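Local coordinates for putative Lipoprotein (Shewanella oneidensis, PDB 3U24) that is of unknown function but binds zinc and calcium ions, and belongs to the DUF885 family of bacterial proteins in the peptidase MA clan, at residues 135-138 / 139-142; 241-244 / 245-249. All coordinates share one frame; numbering follows the deposited sequence.

Both interactions are first turns of helices, each reached through a residue in the N-cap position. Interaction 1 comes first along the chain and opens helix 138-148, after the loop that leaves helix 124-131; interaction 2 follows, opening helix 243-254 after the long helix 200-234. Their centres lie about 43 Å apart and their nearest atoms about 29 Å, without touching, yet both belong to the DUF885 region of this largely helical chain. Interaction 1 lies about 30 Å from the centre of the chain, close to a zinc ion bound by H50 and E133. Interaction 2, at about 19 Å, is away from the metal sites and is the start of a helix whose side chains also reach helices 88-111 and 459-485.

Interaction 1: residues 135-138 / 139-142; sequences FAPL and DDRL
R141 reaches back over the start of its own helix and grips the carbonyl of A136 side-on, two nitrogens sharing one acceptor. NH2 of R141 lies 2.8 Å from A136 O, nearly in line with the C=O bond, while NE of R141, at 2.9 Å, stands above the carbonyl plane. Both hydrogen bonds are bent, near 135°, as expected when two donors converge on a single oxygen. The bend at chi3 (-83°) turns the guanidinium back to meet it, and NH1 bonds I131 O, so the guanidinium has two backbone acceptors limiting its rotation.

Backbone bonds begin the helix beyond P137 in the N-cap position: R141 N to P137 O at 3.1 Å, then L142 N to L138 O at 2.8 Å.

Van der Waals contacts complete the turn. L138 CD1 lies over one guanidinium face of R141, offset toward its rim, and L138 CG meets L142 CD1 at 3.6 Å. Separately, the ring carbon CB of P137 rests 3.7 Å from D140 OD2.

The contact is at the surface, where the loop after helix 124-131 enters helix 138-148. A136 lies near the zinc ligands H50 and E133. L138 and L142 pack on helix 187-195, and D139 OD1 accepts a hydrogen bond from G197 N in the loop beyond it.

Interaction 2: residues 241-244 / 245-249; sequences IGEE and LYEQK
G242 turns the chain into helix 243-254 at positive phi (86°), a conformation in which a CB would press against the carbonyl O of I241. From this N-cap position G242 O receives Y246 N at 3.0 Å, in a bent bond. The next two bonds are straighter: E247 N bonds E243 O at 3.0 Å, and Q248 N bonds E244 O at 3.2 Å. One water bridges the opening of the helix, donating to I241 O at 2.8 Å and accepting from L245 N.

I241 folds over this first turn. With chi1 at 64°, its CG1 branch sits between backbone N and carbonyl carbon, and CD1 comes 4.0 Å from Y246 CD2, the two side chains crossing at about a right angle. L245 CD1 meets the I241 carbonyl instead, 3.6 Å from its O. E244 and Q248 run side by side in the same direction, their carboxylate and amide planes 25° apart. A second water donates to both E243 OE2 and E247 OE2, joining two carboxylate oxygens 4.9 Å apart and probably easing their like charges.

Outside partners take the polar ends: Y246 OH bonds D479, Q248 OE1 bonds W106 NE1, E247 bonds the backbone N of A260 and K261, and K249 pairs with D253 in a salt bridge. The start of helix 243-254 touches helix 88-111 through L245 and K249, and helix 459-485 through E243 and Y246.

Interaction 1: residues 135-138 / 139-142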
ATOM      1  N   PHE A 135      19.773  15.278  -6.818  1.00 28.47           N
ATOM      2  CA  PHE A 135      19.551  16.499  -7.564  1.00 29.53           C
ATOM      3  C   PHE A 135      19.488  17.765  -6.681  1.00 29.05           C
ATOM      4  O   PHE A 135      19.674  18.880  -7.198  1.00 29.84           O
ATOM      5  CB  PHE A 135      18.283  16.380  -8.443  1.00 31.23           C
ATOM      6  CG  PHE A 135      17.051  16.089  -7.653  1.00 32.87           C
ATOM      7  CD1 PHE A 135      16.396  17.116  -6.971  1.00 34.27           C
ATOM      8  CD2 PHE A 135      16.613  14.783  -7.488  1.00 33.64           C
ATOM      9  CE1 PHE A 135      15.289  16.850  -6.179  1.00 34.52           C
ATOM     10  CE2 PHE A 135      15.511  14.517  -6.695  1.00 34.71           C
ATOM     11  CZ  PHE A 135      14.839  15.558  -6.052  1.00 34.18           C
ATOM     12  N   ALA A 136      19.226  17.625  -5.377  1.00 26.93           N
ATOM     13  CA  ALA A 136      19.104  18.818  -4.509  1.00 25.76           C
ATOM     14  C   ALA A 136      20.503  19.305  -4.105  1.00 25.60           C
ATOM     15  O   ALA A 136      21.432  18.513  -3.972  1.00 25.07           O
ATOM     16  CB  ALA A 136      18.234  18.506  -3.298  1.00 25.65           C
ATOM     17  N   PRO A 137      20.679  20.625  -3.934  1.00 25.47           N
ATOM     18  CA  PRO A 137      22.009  21.129  -3.601  1.00 25.84           C
ATOM     19  C   PRO A 137      22.651  20.395  -2.411  1.00 25.79           C
ATOM     20  O   PRO A 137      21.990  20.137  -1.409  1.00 24.28           O
ATOM     21  CB  PRO A 137      21.757  22.601  -3.279  1.00 26.62           C
ATOM     22  CG  PRO A 137      20.491  22.949  -4.041  1.00 26.38           C
ATOM     23  CD  PRO A 137      19.660  21.698  -3.972  1.00 25.70           C
ATOM     24  N   LEU A 138      23.916  20.022  -2.551  1.00 26.10           N
ATOM     25  CA  LEU A 138      24.517  19.100  -1.580  1.00 26.93           C
ATOM     26  C   LEU A 138      24.765  19.793  -0.245  1.00 26.40           C
ATOM     27  O   LEU A 138      24.406  19.282   0.814  1.00 25.58           O
ATOM     28  CB  LEU A 138      25.782  18.464  -2.142  1.00 27.32           C
ATOM     29  CG  LEU A 138      26.647  17.607  -1.212  1.00 27.71           C
ATOM     30  CD1 LEU A 138      25.932  16.317  -0.840  1.00 26.08           C
ATOM     31  CD2 LEU A 138      28.024  17.358  -1.889  1.00 28.18           C
ATOM     32  N   ASP A 139      25.323  20.977  -0.308  1.00 28.41           N
ATOM     33  CA  ASP A 139      25.541  21.754   0.894  1.00 30.95           C
ATOM     34  C   ASP A 139      24.217  21.995   1.652  1.00 29.01           C
ATOM     35  O   ASP A 139      24.218  21.939   2.855  1.00 29.27           O
ATOM     36  CB  ASP A 139      26.290  23.058   0.585  1.00 34.62           C
ATOM     37  CG  ASP A 139      27.770  22.819   0.107  1.00 40.34           C
ATOM     38  OD1 ASP A 139      28.190  21.652  -0.172  1.00 44.01           O
ATOM     39  OD2 ASP A 139      28.536  23.825  -0.010  1.00 46.89           O
ATOM     40  N   ASP A 140      23.098  22.216   0.975  1.00 27.99           N
ATOM     41  CA  ASP A 140      21.828  22.362   1.688  1.00 28.64           C
ATOM     42  C   ASP A 140      21.410  21.046   2.337  1.00 26.46           C
ATOM     43  O   ASP A 140      21.004  21.028   3.494  1.00 25.36           O
ATOM     44  CB  ASP A 140      20.671  22.814   0.784  1.00 30.85           C
ATOM     45  CG  ASP A 140      20.902  24.182   0.135  1.00 34.48           C
ATOM     46  OD1 ASP A 140      21.947  24.821   0.398  1.00 40.17           O
ATOM     47  OD2 ASP A 140      20.036  24.605  -0.685  1.00 37.46           O
ATOM     48  N   ARG A 141      21.500  19.948   1.596  1.00 24.37           N
ATOM     49  CA  ARG A 141      21.233  18.645   2.187  1.00 23.48           C
ATOM     50  C   ARG A 141      22.106  18.361   3.420  1.00 22.73           C
ATOM     51  O   ARG A 141      21.600  17.960   4.432  1.00 21.87           O
ATOM     52  CB  ARG A 141      21.493  17.547   1.177  1.00 23.79           C
ATOM     53  CG  ARG A 141      20.372  17.296   0.180  1.00 24.00           C
ATOM     54  CD  ARG A 141      20.765  16.136  -0.738  1.00 23.70           C
ATOM     55  NE  ARG A 141      21.616  16.592  -1.829  1.00 24.36           N
ATOM     56  CZ  ARG A 141      22.496  15.845  -2.491  1.00 24.45           C
ATOM     57  NH1 ARG A 141      22.714  14.602  -2.149  1.00 24.84           N
ATOM     58  NH2 ARG A 141      23.184  16.367  -3.473  1.00 24.85           N
ATOM     59  N   LEU A 142      23.412  18.566   3.316  1.00 23.11           N
ATOM     60  CA  LEU A 142      24.341  18.261   4.431  1.00 23.34           C
ATOM     61  C   LEU A 142      24.116  19.162   5.644  1.00 23.12           C
ATOM     62  O   LEU A 142      24.272  18.724   6.763  1.00 21.93           O
ATOM     63  CB  LEU A 142      25.800  18.344   3.973  1.00 23.45           C
ATOM     64  CG  LEU A 142      26.101  17.270   2.923  1.00 24.08           C
ATOM     65  CD1 LEU A 142      27.480  17.486   2.330  1.00 24.80           C
ATOM     66  CD2 LEU A 142      25.991  15.869   3.506  1.00 24.06           C
TER

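Interaction 2: residues 241-244 / 245-249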
ATOM      1  N   ILE A 241      -4.047  -7.858  17.401  1.00 23.21           N
ATOM      2  CA  ILE A 241      -4.567  -6.629  18.024  1.00 23.39           C
ATOM      3  C   ILE A 241      -5.971  -6.805  18.605  1.00 23.65           C
ATOM      4  O   ILE A 241      -6.393  -5.995  19.413  1.00 24.93           O
ATOM      5  CB  ILE A 241      -4.455  -5.403  17.066  1.00 23.10           C
ATOM      6  CG1 ILE A 241      -5.309  -5.554  15.796  1.00 23.04           C
ATOM      7  CG2 ILE A 241      -2.990  -5.172  16.641  1.00 21.75           C
ATOM      8  CD1 ILE A 241      -5.376  -4.280  14.933  1.00 21.90           C
ATOM      9  N   GLY A 242      -6.693  -7.860  18.223  1.00 23.82           N
ATOM     10  CA  GLY A 242      -8.027  -8.145  18.781  1.00 24.25           C
ATOM     11  C   GLY A 242      -9.179  -7.440  18.069  1.00 25.96           C
ATOM     12  O   GLY A 242      -8.962  -6.458  17.308  1.00 24.00           O
ATOM     13  N   GLU A 243     -10.398  -7.916  18.315  1.00 26.30           N
ATOM     14  CA  GLU A 243     -11.567  -7.431  17.590  1.00 28.96           C
ATOM     15  C   GLU A 243     -11.857  -5.909  17.705  1.00 28.08           C
ATOM     16  O   GLU A 243     -12.128  -5.250  16.704  1.00 27.29           O
ATOM     17  CB  GLU A 243     -12.812  -8.199  18.022  1.00 29.83           C
ATOM     18  CG  GLU A 243     -14.095  -7.785  17.289  1.00 32.68           C
ATOM     19  CD  GLU A 243     -15.185  -8.881  17.382  1.00 36.08           C
ATOM     20  OE1 GLU A 243     -15.396  -9.422  18.499  1.00 40.87           O
ATOM     21  OE2 GLU A 243     -15.818  -9.235  16.358  1.00 35.48           O
ATOM     22  N   GLU A 244     -11.838  -5.373  18.917  1.00 29.55           N
ATOM     23  CA  GLU A 244     -12.221  -3.989  19.121  1.00 30.67           C
ATOM     24  C   GLU A 244     -11.282  -3.047  18.351  1.00 27.88           C
ATOM     25  O   GLU A 244     -11.749  -2.160  17.639  1.00 26.69           O
ATOM     26  CB  GLU A 244     -12.292  -3.592  20.600  1.00 36.10           C
ATOM     27  CG  GLU A 244     -12.893  -2.174  20.784  1.00 45.05           C
ATOM     28  CD  GLU A 244     -13.289  -1.770  22.216  1.00 56.42           C
ATOM     29  OE1 GLU A 244     -12.593  -2.160  23.194  1.00 63.01           O
ATOM     30  OE2 GLU A 244     -14.302  -1.014  22.367  1.00 67.10           O
ATOM     31  N   LEU A 245      -9.977  -3.220  18.519  1.00 25.05           N
ATOM     32  CA  LEU A 245      -8.994  -2.389  17.829  1.00 24.05           C
ATOM     33  C   LEU A 245      -9.010  -2.615  16.310  1.00 22.79           C
ATOM     34  O   LEU A 245      -8.796  -1.675  15.542  1.00 21.55           O
ATOM     35  CB  LEU A 245      -7.595  -2.576  18.402  1.00 23.28           C
ATOM     36  CG  LEU A 245      -7.385  -2.095  19.845  1.00 23.69           C
ATOM     37  CD1 LEU A 245      -5.996  -2.505  20.347  1.00 22.85           C
ATOM     38  CD2 LEU A 245      -7.576  -0.585  19.977  1.00 23.10           C
ATOM     39  N   TYR A 246      -9.316  -3.843  15.897  1.00 22.04           N
ATOM     40  CA  TYR A 246      -9.241  -4.202  14.495  1.00 21.29           C
ATOM     41  C   TYR A 246     -10.361  -3.501  13.758  1.00 21.31           C
ATOM     42  O   TYR A 246     -10.114  -2.840  12.758  1.00 20.76           O
ATOM     43  CB  TYR A 246      -9.296  -5.711  14.294  1.00 21.00           C
ATOM     44  CG  TYR A 246      -8.957  -6.147  12.884  1.00 20.21           C
ATOM     45  CD1 TYR A 246      -9.938  -6.188  11.913  1.00 20.33           C
ATOM     46  CD2 TYR A 246      -7.680  -6.535  12.543  1.00 19.93           C
ATOM     47  CE1 TYR A 246      -9.678  -6.587  10.626  1.00 19.94           C
ATOM     48  CE2 TYR A 246      -7.383  -6.930  11.261  1.00 20.03           C
ATOM     49  CZ  TYR A 246      -8.411  -6.957  10.293  1.00 20.42           C
ATOM     50  OH  TYR A 246      -8.182  -7.356   8.995  1.00 20.13           O
ATOM     51  N   GLU A 247     -11.571  -3.586  14.282  1.00 21.84           N
ATOM     52  CA  GLU A 247     -12.692  -2.869  13.702  1.00 22.09           C
ATOM     53  C   GLU A 247     -12.479  -1.353  13.658  1.00 23.07           C
ATOM     54  O   GLU A 247     -12.813  -0.715  12.652  1.00 22.33           O
ATOM     55  CB  GLU A 247     -13.969  -3.165  14.459  1.00 22.62           C
ATOM     56  CG  GLU A 247     -14.480  -4.606  14.309  1.00 23.11           C
ATOM     57  CD  GLU A 247     -15.102  -4.881  12.942  1.00 23.65           C
ATOM     58  OE1 GLU A 247     -15.149  -3.965  12.068  1.00 22.77           O
ATOM     59  OE2 GLU A 247     -15.524  -6.034  12.708  1.00 24.05           O
ATOM     60  N   GLN A 248     -11.935  -0.765  14.728  1.00 24.02           N
ATOM     61  CA  GLN A 248     -11.715   0.677  14.738  1.00 24.58           C
ATOM     62  C   GLN A 248     -10.653   0.983  13.674  1.00 23.39           C
ATOM     63  O   GLN A 248     -10.830   1.925  12.881  1.00 23.82           O
ATOM     64  CB  GLN A 248     -11.321   1.237  16.138  1.00 27.54           C
ATOM     65  CG  GLN A 248     -12.428   1.200  17.192  1.00 31.42           C
ATOM     66  CD  GLN A 248     -12.019   1.398  18.703  1.00 35.18           C
ATOM     67  OE1 GLN A 248     -10.867   1.217  19.119  1.00 37.72           O
ATOM     68  NE2 GLN A 248     -13.018   1.721  19.526  1.00 37.80           N
ATOM     69  N   LYS A 249      -9.563   0.204  13.617  1.00 21.96           N
ATOM     70  CA  LYS A 249      -8.508   0.474  12.624  1.00 21.51           C
ATOM     71  C   LYS A 249      -9.032   0.326  11.188  1.00 20.48           C
ATOM     72  O   LYS A 249      -8.690   1.109  10.310  1.00 19.24           O
ATOM     73  CB  LYS A 249      -7.289  -0.430  12.828  1.00 21.93           C
ATOM     74  CG  LYS A 249      -6.061  -0.062  11.981  1.00 22.33           C
ATOM     75  CD  LYS A 249      -4.805  -0.799  12.497  1.00 23.21           C
ATOM     76  CE  LYS A 249      -3.472  -0.265  11.972  1.00 23.37           C
ATOM     77  NZ  LYS A 249      -3.340  -0.367  10.515  1.00 24.54           N
TER
HETATM   78  O   HOH W   1      -8.928  -5.266  20.377  1.00 20.42           O
HETATM   79  O   HOH W   2     -14.945  -8.338  13.993  1.00 22.95           O